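PDB 2X3G: SIRV1 hypothetical protein ORF119 from Sulfolobus islandicus rudivirus 1 variant xx, which probably acts as an HUH-type replication initiator that nicks and rejoins single-stranded viral DNA. Local coordinates for residues 4-9 / 100-105; 35-40 / 65-70; 78-83 / 88-93. All coordinates share one frame; numbering follows the deposited sequence.

Contact 1 (4-9 / 100-105); sequences KKVLNF and SDIKNV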
loop_
_atom_site.group_PDB
_atom_site.type_symbol
_atom_site.label_atom_id
_atom_site.label_comp_id
_atom_site.label_asym_id
_atom_site.label_seq_id
_atom_site.Cartn_x
_atom_site.Cartn_y
_atom_site.Cartn_z
ATOM N N LYS A 4 8.121 15.150 -0.348
ATOM C CA LYS A 4 8.957 16.322 -0.585
ATOM C C LYS A 4 8.866 16.734 -2.055
ATOM O O LYS A 4 8.800 17.924 -2.353
ATOM C CB LYS A 4 10.412 16.101 -0.140
ATOM C CG LYS A 4 11.123 14.879 -0.730
ATOM C CD LYS A 4 12.220 15.237 -1.755
ATOM C CE LYS A 4 13.140 14.049 -2.039
ATOM N NZ LYS A 4 12.443 12.930 -2.725
ATOM N N LYS A 5 8.820 15.756 -2.961
ATOM C CA LYS A 5 8.650 16.066 -4.382
ATOM C C LYS A 5 7.266 16.677 -4.616
ATOM O O LYS A 5 7.142 17.696 -5.299
ATOM C CB LYS A 5 8.809 14.828 -5.271
ATOM C CG LYS A 5 10.241 14.397 -5.545
ATOM C CD LYS A 5 10.245 13.239 -6.567
ATOM C CE LYS A 5 11.560 13.146 -7.339
ATOM N NZ LYS A 5 12.715 12.697 -6.536
ATOM N N VAL A 6 6.238 16.064 -4.034
ATOM C CA VAL A 6 4.867 16.570 -4.174
ATOM C C VAL A 6 4.780 18.016 -3.696
ATOM O O VAL A 6 4.176 18.843 -4.352
ATOM C CB VAL A 6 3.831 15.669 -3.445
ATOM C CG1 VAL A 6 2.485 16.396 -3.228
ATOM C CG2 VAL A 6 3.620 14.363 -4.241
ATOM N N LEU A 7 5.379 18.336 -2.557
ATOM C CA LEU A 7 5.342 19.722 -2.069
ATOM C C LEU A 7 6.064 20.698 -2.977
ATOM O O LEU A 7 5.578 21.790 -3.251
ATOM C CB LEU A 7 5.972 19.819 -0.693
ATOM C CG LEU A 7 5.180 19.098 0.381
ATOM C CD1 LEU A 7 6.075 18.785 1.536
ATOM C CD2 LEU A 7 3.953 19.913 0.814
ATOM N N ASN A 8 7.243 20.298 -3.415
ATOM C CA ASN A 8 8.022 21.086 -4.357
ATOM C C ASN A 8 7.271 21.400 -5.650
ATOM O O ASN A 8 7.220 22.557 -6.082
ATOM C CB ASN A 8 9.375 20.423 -4.643
ATOM C CG ASN A 8 10.440 20.833 -3.647
ATOM O OD1 ASN A 8 10.423 21.957 -3.145
ATOM N ND2 ASN A 8 11.382 19.927 -3.357
ATOM N N PHE A 9 6.667 20.385 -6.255
ATOM C CA PHE A 9 5.913 20.588 -7.484
ATOM C C PHE A 9 4.654 21.395 -7.198
ATOM O O PHE A 9 4.303 22.295 -7.942
ATOM C CB PHE A 9 5.537 19.257 -8.143
ATOM C CG PHE A 9 6.706 18.405 -8.557
ATOM C CD1 PHE A 9 7.957 18.942 -8.812
ATOM C CD2 PHE A 9 6.529 17.048 -8.740
ATOM C CE1 PHE A 9 9.000 18.133 -9.205
ATOM C CE2 PHE A 9 7.566 16.248 -9.143
ATOM C CZ PHE A 9 8.799 16.778 -9.363
ATOM N N SER A 100 -1.373 22.570 4.075
ATOM C CA SER A 100 -2.362 21.691 4.688
ATOM C C SER A 100 -3.170 20.930 3.657
ATOM O O SER A 100 -3.404 19.741 3.820
ATOM C CB SER A 100 -3.306 22.481 5.590
ATOM O OG SER A 100 -4.348 21.634 6.039
ATOM N N ASP A 101 -3.575 21.607 2.582
ATOM C CA ASP A 101 -4.414 20.979 1.580
ATOM C C ASP A 101 -3.663 19.915 0.811
ATOM O O ASP A 101 -4.189 18.826 0.631
ATOM C CB ASP A 101 -4.991 21.996 0.610
ATOM C CG ASP A 101 -6.120 22.794 1.207
ATOM O OD1 ASP A 101 -6.704 22.382 2.237
ATOM O OD2 ASP A 101 -6.403 23.860 0.657
ATOM N N ILE A 102 -2.451 20.214 0.355
ATOM C CA ILE A 102 -1.693 19.233 -0.437
ATOM C C ILE A 102 -1.281 18.037 0.429
ATOM O O ILE A 102 -1.374 16.897 -0.024
ATOM C CB ILE A 102 -0.486 19.862 -1.235
ATOM C CG1 ILE A 102 0.035 18.857 -2.278
ATOM C CG2 ILE A 102 0.627 20.360 -0.329
ATOM C CD1 ILE A 102 -1.008 18.522 -3.348
ATOM N N LYS A 103 -0.883 18.289 1.674
ATOM C CA LYS A 103 -0.564 17.208 2.592
ATOM C C LYS A 103 -1.753 16.330 2.904
ATOM O O LYS A 103 -1.607 15.131 3.024
ATOM C CB LYS A 103 0.040 17.748 3.872
ATOM C CG LYS A 103 1.433 18.283 3.681
ATOM C CD LYS A 103 2.049 18.638 5.012
ATOM C CE LYS A 103 3.515 18.982 4.841
ATOM N NZ LYS A 103 4.132 19.331 6.122
ATOM N N ASN A 104 -2.936 16.914 3.054
ATOM C CA ASN A 104 -4.138 16.100 3.300
ATOM C C ASN A 104 -4.492 15.242 2.073
ATOM O O ASN A 104 -4.958 14.094 2.199
ATOM C CB ASN A 104 -5.318 16.986 3.715
ATOM C CG ASN A 104 -5.248 17.422 5.165
ATOM O OD1 ASN A 104 -4.734 16.705 6.036
ATOM N ND2 ASN A 104 -5.805 18.595 5.447
ATOM N N VAL A 105 -4.258 15.796 0.892
ATOM C CA VAL A 105 -4.479 15.058 -0.354
ATOM C C VAL A 105 -3.476 13.904 -0.447
ATOM O O VAL A 105 -3.859 12.772 -0.671
ATOM C CB VAL A 105 -4.404 15.961 -1.618
ATOM C CG1 VAL A 105 -4.266 15.142 -2.858
ATOM C CG2 VAL A 105 -5.630 16.868 -1.735
#
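Helix 2-10 and helix 99-109 lie against each other on one face of the central antiparallel sheet, and V6 and L7 of the first meet I102 and K103 of the second. The two short axes run 10.4 Å apart at their closest, with their N-to-C directions 141° apart, so the helices are roughly antiparallel but clearly skewed. I102 is the hub, since each of its two branches takes a different partner. Its CG2 meets L7 CD2 at 3.5 Å, while its CG1 lies 3.6 Å from V6 CG1. With I102 CG1 anti to the backbone N (chi1 -167°), the other branch, CG2, is left between N and the carbonyl carbon, which brings it onto the leucine.

In the α/β layering of this fold, the inner side of the contact turns down onto the sheet: V6 and I102 both also rest on L68 of strand 64-71, and I102 reaches T16 of strand 15-22 as well. The outer side opens to solvent. There K103, extended beyond CG, lays its aliphatic chain across the end of L7, with K103 CG 4.2 Å from L7 CD2 and K103 CE 4.2 Å from L7 CD1. No hydrogen bond passes between 4-9 and 100-105. M118 of the second subunit packs on K5, V6 and F9, bringing the partner chain's C-terminal end against helix 2-10.

Contact 2 (35-40 / 65-70); sequences RKFRSY and YHILVF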
loop_
_atom_site.group_PDB
_atom_site.type_symbol
_atom_site.label_atom_id
_atom_site.label_comp_id
_atom_site.label_asym_id
_atom_site.label_seq_id
_atom_site.Cartn_x
_atom_site.Cartn_y
_atom_site.Cartn_z
ATOM N N ARG A 35 0.436 4.835 -18.309
ATOM C CA ARG A 35 1.447 5.242 -19.285
ATOM C C ARG A 35 0.879 6.171 -20.354
ATOM O O ARG A 35 1.421 7.247 -20.607
ATOM C CB ARG A 35 2.081 4.026 -19.949
ATOM C CG ARG A 35 2.974 4.391 -21.121
ATOM C CD ARG A 35 3.721 3.201 -21.650
ATOM N NE ARG A 35 2.856 2.175 -22.245
ATOM C CZ ARG A 35 2.242 2.281 -23.426
ATOM N NH1 ARG A 35 2.347 3.381 -24.168
ATOM N NH2 ARG A 35 1.507 1.277 -23.867
ATOM N N LYS A 36 -0.214 5.757 -20.978
ATOM C CA LYS A 36 -0.827 6.569 -22.023
ATOM C C LYS A 36 -1.381 7.881 -21.483
ATOM O O LYS A 36 -1.334 8.910 -22.166
ATOM C CB LYS A 36 -1.931 5.798 -22.744
ATOM C CG LYS A 36 -1.410 4.811 -23.776
ATOM C CD LYS A 36 -2.506 4.367 -24.716
ATOM C CE LYS A 36 -1.930 3.960 -26.066
ATOM N NZ LYS A 36 -2.817 3.029 -26.801
ATOM N N PHE A 37 -1.912 7.850 -20.262
ATOM C CA PHE A 37 -2.315 9.077 -19.591
ATOM C C PHE A 37 -1.098 9.977 -19.376
ATOM O O PHE A 37 -1.156 11.173 -19.613
ATOM C CB PHE A 37 -3.011 8.782 -18.253
ATOM C CG PHE A 37 -3.511 10.006 -17.558
ATOM C CD1 PHE A 37 -4.740 10.559 -17.891
ATOM C CD2 PHE A 37 -2.759 10.618 -16.573
ATOM C CE1 PHE A 37 -5.187 11.708 -17.257
ATOM C CE2 PHE A 37 -3.204 11.761 -15.967
ATOM C CZ PHE A 37 -4.405 12.301 -16.298
ATOM N N ARG A 38 0.003 9.410 -18.907
ATOM C CA ARG A 38 1.195 10.214 -18.647
ATOM C C ARG A 38 1.709 10.847 -19.927
ATOM O O ARG A 38 2.178 12.002 -19.914
ATOM C CB ARG A 38 2.309 9.373 -18.012
ATOM C CG ARG A 38 2.249 9.348 -16.495
ATOM C CD ARG A 38 3.493 8.684 -15.893
ATOM N NE ARG A 38 3.511 8.944 -14.445
ATOM C CZ ARG A 38 2.886 8.199 -13.545
ATOM N NH1 ARG A 38 2.193 7.124 -13.914
ATOM N NH2 ARG A 38 2.932 8.550 -12.265
ATOM N N SER A 39 1.624 10.084 -21.011
ATOM C CA SER A 39 2.059 10.543 -22.338
ATOM C C SER A 39 1.185 11.697 -22.880
ATOM O O SER A 39 1.699 12.667 -23.427
ATOM C CB SER A 39 2.109 9.375 -23.305
ATOM O OG SER A 39 3.151 8.455 -22.948
ATOM N N TYR A 40 -0.122 11.577 -22.707
ATOM C CA TYR A 40 -1.043 12.680 -22.964
ATOM C C TYR A 40 -0.671 13.942 -22.157
ATOM O O TYR A 40 -0.591 15.032 -22.696
ATOM C CB TYR A 40 -2.490 12.220 -22.711
ATOM C CG TYR A 40 -3.409 13.273 -22.180
ATOM C CD1 TYR A 40 -3.884 13.201 -20.871
ATOM C CD2 TYR A 40 -3.808 14.345 -22.969
ATOM C CE1 TYR A 40 -4.729 14.164 -20.358
ATOM C CE2 TYR A 40 -4.643 15.336 -22.452
ATOM C CZ TYR A 40 -5.090 15.235 -21.133
ATOM O OH TYR A 40 -5.938 16.181 -20.582
ATOM N N TYR A 65 -8.119 4.674 -8.744
ATOM C CA TYR A 65 -6.875 5.391 -9.032
ATOM C C TYR A 65 -6.932 6.791 -8.440
ATOM O O TYR A 65 -7.970 7.426 -8.467
ATOM C CB TYR A 65 -6.652 5.575 -10.537
ATOM C CG TYR A 65 -6.728 4.355 -11.436
ATOM C CD1 TYR A 65 -7.213 4.481 -12.737
ATOM C CD2 TYR A 65 -6.291 3.106 -11.019
ATOM C CE1 TYR A 65 -7.277 3.407 -13.596
ATOM C CE2 TYR A 65 -6.342 2.022 -11.864
ATOM C CZ TYR A 65 -6.840 2.178 -13.159
ATOM O OH TYR A 65 -6.900 1.122 -14.020
ATOM N N HIS A 66 -5.813 7.276 -7.931
ATOM C CA HIS A 66 -5.679 8.685 -7.550
ATOM C C HIS A 66 -4.475 9.226 -8.285
ATOM O O HIS A 66 -3.446 8.570 -8.346
ATOM C CB HIS A 66 -5.481 8.874 -6.041
ATOM C CG HIS A 66 -6.602 8.361 -5.205
ATOM N ND1 HIS A 66 -7.852 8.943 -5.188
ATOM C CD2 HIS A 66 -6.659 7.319 -4.347
ATOM C CE1 HIS A 66 -8.630 8.277 -4.357
ATOM N NE2 HIS A 66 -7.932 7.282 -3.839
ATOM N N ILE A 67 -4.611 10.427 -8.835
ATOM C CA ILE A 67 -3.580 11.014 -9.647
ATOM C C ILE A 67 -3.418 12.483 -9.289
ATOM O O ILE A 67 -4.406 13.203 -9.231
ATOM C CB ILE A 67 -3.930 10.879 -11.144
ATOM C CG1 ILE A 67 -4.128 9.414 -11.538
ATOM C CG2 ILE A 67 -2.837 11.458 -12.024
ATOM C CD1 ILE A 67 -4.305 9.223 -13.040
ATOM N N LEU A 68 -2.179 12.913 -9.031
ATOM C CA LEU A 68 -1.844 14.340 -9.028
ATOM C C LEU A 68 -1.123 14.706 -10.304
ATOM O O LEU A 68 -0.159 14.052 -10.703
ATOM C CB LEU A 68 -0.936 14.722 -7.871
ATOM C CG LEU A 68 -1.551 14.816 -6.508
ATOM C CD1 LEU A 68 -0.422 15.125 -5.521
ATOM C CD2 LEU A 68 -2.628 15.879 -6.465
ATOM N N VAL A 69 -1.614 15.749 -10.946
ATOM C CA VAL A 69 -0.996 16.288 -12.159
ATOM C C VAL A 69 -0.533 17.707 -11.799
ATOM O O VAL A 69 -1.328 18.540 -11.384
ATOM C CB VAL A 69 -1.984 16.299 -13.339
ATOM C CG1 VAL A 69 -1.394 17.056 -14.548
ATOM C CG2 VAL A 69 -2.381 14.861 -13.745
ATOM N N PHE A 70 0.758 17.942 -11.928
ATOM C CA PHE A 70 1.349 19.266 -11.795
ATOM C C PHE A 70 1.688 19.803 -13.178
ATOM O O PHE A 70 2.452 19.192 -13.902
ATOM C CB PHE A 70 2.624 19.146 -10.996
ATOM C CG PHE A 70 2.434 18.475 -9.687
ATOM C CD1 PHE A 70 2.678 17.106 -9.544
ATOM C CD2 PHE A 70 2.006 19.195 -8.577
ATOM C CE1 PHE A 70 2.519 16.485 -8.320
ATOM C CE2 PHE A 70 1.860 18.588 -7.368
ATOM C CZ PHE A 70 2.106 17.220 -7.231
#
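F37 reaches from helix 30-44 to the sheet, and its ring meets I67 and V69, alternate residues of strand 64-71 whose side chains leave the same face. The contact over the ring face belongs to I67. Its CD1 sits above one side of the phenyl group, 4.0 Å from F37 CE2 and 4.1 Å from F37 CD2, while its other branch, CG2, is also 4.0 Å from F37 CE2. The edge contact belongs to V69: its CG2 lies in the ring plane, 3.9 Å from F37 CE2 and 4.1 Å from F37 CZ. One corner of the ring is thus held between a methyl over its face and another at its rim. A chi1 of -177° turns the F37 ring away from the backbone N and off the helix, to meet the strand side chains coming the opposite way.

No hydrogen bond joins 35-40 to 65-70. Helix and strand are held by their own backbone bonds, S39 N to R35 O at 2.9 Å on the helix and I67 with I19 and V69 with Y17 in the sheet. Y40, one turn on from F37, presents its ring edge to F37 CE1.

I19 of strand 15-22 and M84, in the turn after helix 77-82, join the same apolar layer. Across the strand, L68 faces helix 99-109, and H66 meets the ring of Y108 there; the H-Y-H sequence of strand 64-71 and Y108 are consistent with the histidine pair and tyrosine of HUH endonucleases, so the strand probably separates the buried F37 layer from the face where the active site would then lie.

Contact 3 (78-83 / 88-93); sequences SRVHKH and SDIRIE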
loop_
_atom_site.group_PDB
_atom_site.type_symbol
_atom_site.label_atom_id
_atom_site.label_comp_id
_atom_site.label_asym_id
_atom_site.label_seq_id
_atom_site.Cartn_x
_atom_site.Cartn_y
_atom_site.Cartn_z
ATOM N N SER A 78 -12.208 17.090 -20.550
ATOM C CA SER A 78 -12.788 16.061 -21.434
ATOM C C SER A 78 -11.737 15.055 -21.917
ATOM O O SER A 78 -12.043 13.898 -22.181
ATOM C CB SER A 78 -13.496 16.696 -22.634
ATOM O OG SER A 78 -12.578 17.282 -23.543
ATOM N N ARG A 79 -10.496 15.504 -22.044
ATOM C CA ARG A 79 -9.397 14.618 -22.450
ATOM C C ARG A 79 -8.927 13.699 -21.324
ATOM O O ARG A 79 -8.447 12.592 -21.588
ATOM C CB ARG A 79 -8.232 15.441 -23.003
ATOM C CG ARG A 79 -8.594 16.247 -24.251
ATOM C CD ARG A 79 -9.063 15.365 -25.405
ATOM N NE ARG A 79 -9.628 16.177 -26.488
ATOM C CZ ARG A 79 -9.194 16.226 -27.755
ATOM N NH1 ARG A 79 -8.164 15.490 -28.181
ATOM N NH2 ARG A 79 -9.818 17.020 -28.618
ATOM N N VAL A 80 -9.064 14.145 -20.078
ATOM C CA VAL A 80 -8.804 13.283 -18.944
ATOM C C VAL A 80 -9.698 12.051 -19.059
ATOM O O VAL A 80 -9.236 10.929 -18.887
ATOM C CB VAL A 80 -9.053 13.984 -17.559
ATOM C CG1 VAL A 80 -8.992 12.954 -16.431
ATOM C CG2 VAL A 80 -8.041 15.100 -17.302
ATOM N N HIS A 81 -10.979 12.262 -19.364
ATOM C CA HIS A 81 -11.914 11.155 -19.511
ATOM C C HIS A 81 -11.593 10.271 -20.706
ATOM O O HIS A 81 -11.746 9.056 -20.631
ATOM C CB HIS A 81 -13.356 11.656 -19.631
ATOM C CG HIS A 81 -13.912 12.205 -18.358
ATOM N ND1 HIS A 81 -15.033 11.683 -17.750
ATOM C CD2 HIS A 81 -13.515 13.246 -17.594
ATOM C CE1 HIS A 81 -15.293 12.376 -16.656
ATOM N NE2 HIS A 81 -14.380 13.326 -16.535
ATOM N N LYS A 82 -11.184 10.883 -21.816
ATOM C CA LYS A 82 -10.828 10.125 -23.025
ATOM C C LYS A 82 -9.625 9.203 -22.774
ATOM O O LYS A 82 -9.527 8.116 -23.376
ATOM C CB LYS A 82 -10.582 11.066 -24.217
ATOM C CG LYS A 82 -9.848 10.428 -25.376
ATOM C CD LYS A 82 -10.098 11.143 -26.692
ATOM C CE LYS A 82 -9.348 10.444 -27.827
ATOM N NZ LYS A 82 -9.811 10.903 -29.157
ATOM N N HIS A 83 -8.738 9.622 -21.876
ATOM C CA HIS A 83 -7.554 8.830 -21.541
ATOM C C HIS A 83 -7.711 8.004 -20.273
ATOM O O HIS A 83 -6.719 7.578 -19.670
ATOM C CB HIS A 83 -6.337 9.747 -21.443
ATOM C CG HIS A 83 -5.957 10.350 -22.753
ATOM N ND1 HIS A 83 -6.300 11.635 -23.109
ATOM C CD2 HIS A 83 -5.293 9.829 -23.808
ATOM C CE1 HIS A 83 -5.843 11.887 -24.322
ATOM N NE2 HIS A 83 -5.238 10.804 -24.773
ATOM N N SER A 88 -15.696 5.278 -16.429
ATOM C CA SER A 88 -15.099 5.574 -15.137
ATOM C C SER A 88 -15.920 6.648 -14.470
ATOM O O SER A 88 -16.503 7.483 -15.158
ATOM C CB SER A 88 -13.679 6.096 -15.310
ATOM O OG SER A 88 -12.800 5.067 -15.721
ATOM N N ASP A 89 -16.006 6.592 -13.143
ATOM C CA ASP A 89 -16.420 7.737 -12.336
ATOM C C ASP A 89 -15.201 8.576 -11.997
ATOM O O ASP A 89 -14.292 8.112 -11.281
ATOM C CB ASP A 89 -17.102 7.262 -11.065
ATOM C CG ASP A 89 -18.458 6.654 -11.324
ATOM O OD1 ASP A 89 -19.124 7.017 -12.333
ATOM O OD2 ASP A 89 -18.867 5.828 -10.495
ATOM N N ILE A 90 -15.181 9.816 -12.483
ATOM C CA ILE A 90 -14.011 10.666 -12.393
ATOM C C ILE A 90 -14.369 11.957 -11.672
ATOM O O ILE A 90 -15.388 12.570 -11.968
ATOM C CB ILE A 90 -13.457 11.016 -13.809
ATOM C CG1 ILE A 90 -13.002 9.735 -14.525
ATOM C CG2 ILE A 90 -12.351 12.038 -13.708
ATOM C CD1 ILE A 90 -12.642 9.883 -16.014
ATOM N N ARG A 91 -13.520 12.357 -10.735
ATOM C CA ARG A 91 -13.634 13.645 -10.083
ATOM C C ARG A 91 -12.310 14.360 -10.256
ATOM O O ARG A 91 -11.254 13.743 -10.183
ATOM C CB ARG A 91 -13.982 13.438 -8.610
ATOM C CG ARG A 91 -14.101 14.688 -7.814
ATOM C CD ARG A 91 -14.348 14.307 -6.356
ATOM N NE ARG A 91 -14.346 15.482 -5.513
ATOM C CZ ARG A 91 -14.738 15.477 -4.248
ATOM N NH1 ARG A 91 -15.182 14.358 -3.687
ATOM N NH2 ARG A 91 -14.702 16.599 -3.562
ATOM N N ILE A 92 -12.380 15.652 -10.560
ATOM C CA ILE A 92 -11.194 16.468 -10.736
ATOM C C ILE A 92 -11.319 17.700 -9.848
ATOM O O ILE A 92 -12.333 18.379 -9.872
ATOM C CB ILE A 92 -10.970 16.900 -12.208
ATOM C CG1 ILE A 92 -10.931 15.690 -13.130
ATOM C CG2 ILE A 92 -9.671 17.747 -12.348
ATOM C CD1 ILE A 92 -10.786 16.033 -14.638
ATOM N N GLU A 93 -10.263 17.976 -9.082
ATOM C CA GLU A 93 -10.227 19.102 -8.161
ATOM C C GLU A 93 -8.919 19.830 -8.410
ATOM O O GLU A 93 -7.894 19.205 -8.681
ATOM C CB GLU A 93 -10.254 18.627 -6.690
ATOM C CG GLU A 93 -11.572 18.080 -6.170
ATOM C CD GLU A 93 -12.640 19.148 -5.967
ATOM O OE1 GLU A 93 -12.305 20.360 -5.917
ATOM O OE2 GLU A 93 -13.829 18.776 -5.860
#
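H81 and I90 run alongside one another, pointing opposite ways, where helix 77-82 packs on the edge strand 89-94. I90 CD1 stands over the centre of the imidazole, 3.5 Å from the H81 ring centroid and only 12° off the ring normal, a CH-pi contact. Further along, the same ring meets the root of the isoleucine: H81 CE1 is 3.7 Å from I90 CB, and H81 NE2 is 3.7 Å from I90 CG2. I90 CG1 is anti to the carbonyl carbon (chi1 -63°), and the chain stays extended to CD1, which therefore projects over the ring. Beside this pair V80 and I92 come tip to tip, V80 CG2 lying 3.9 Å from I92 CD1.

Behind these side chains, the helix and strand axes are 10.0 Å apart at closest and 143° apart in direction, joined by a short turn after the helix. H83, the first residue to leave helical geometry, closes the helix end on R79 O. Its ND1 donates at 2.8 Å and its backbone N at 3.0 Å, reaching that oxygen from opposite faces of the carbonyl plane. On the strand side, backbone bonds pair D89 with T22, R91 with T20 and E93 with F18, all along strand 15-22, which fixes the faces of I90 and I92. V80 also packs on F37 and Y40 of helix 30-44.

With no hydrogen bond passing between 78-83 and 88-93, the contact rests on dispersion and the CH-pi overlap; H81, itself exposed, covers one flank of I90.

How the contacts relate
Contact 2 is the core: its three touching residues are all buried, and the ring of F37 meets only aliphatic carbon from the strand. Contacts 1 and 3 lie farther out and mix apolar packing with a polar residue at the margin, a lysine chain in one and an imidazole face in the other. The sheet divides them. Helices 2-10 and 99-109 of contact 1 cover one face, helices 30-44 and 77-82 of contacts 2 and 3 the other. F70 and L68 tie contact 2 to contact 1, F70 CG lying 3.6 Å from F9 CB. Y40 stacks on H83 to join contacts 2 and 3, whereas contacts 1 and 3 do not touch.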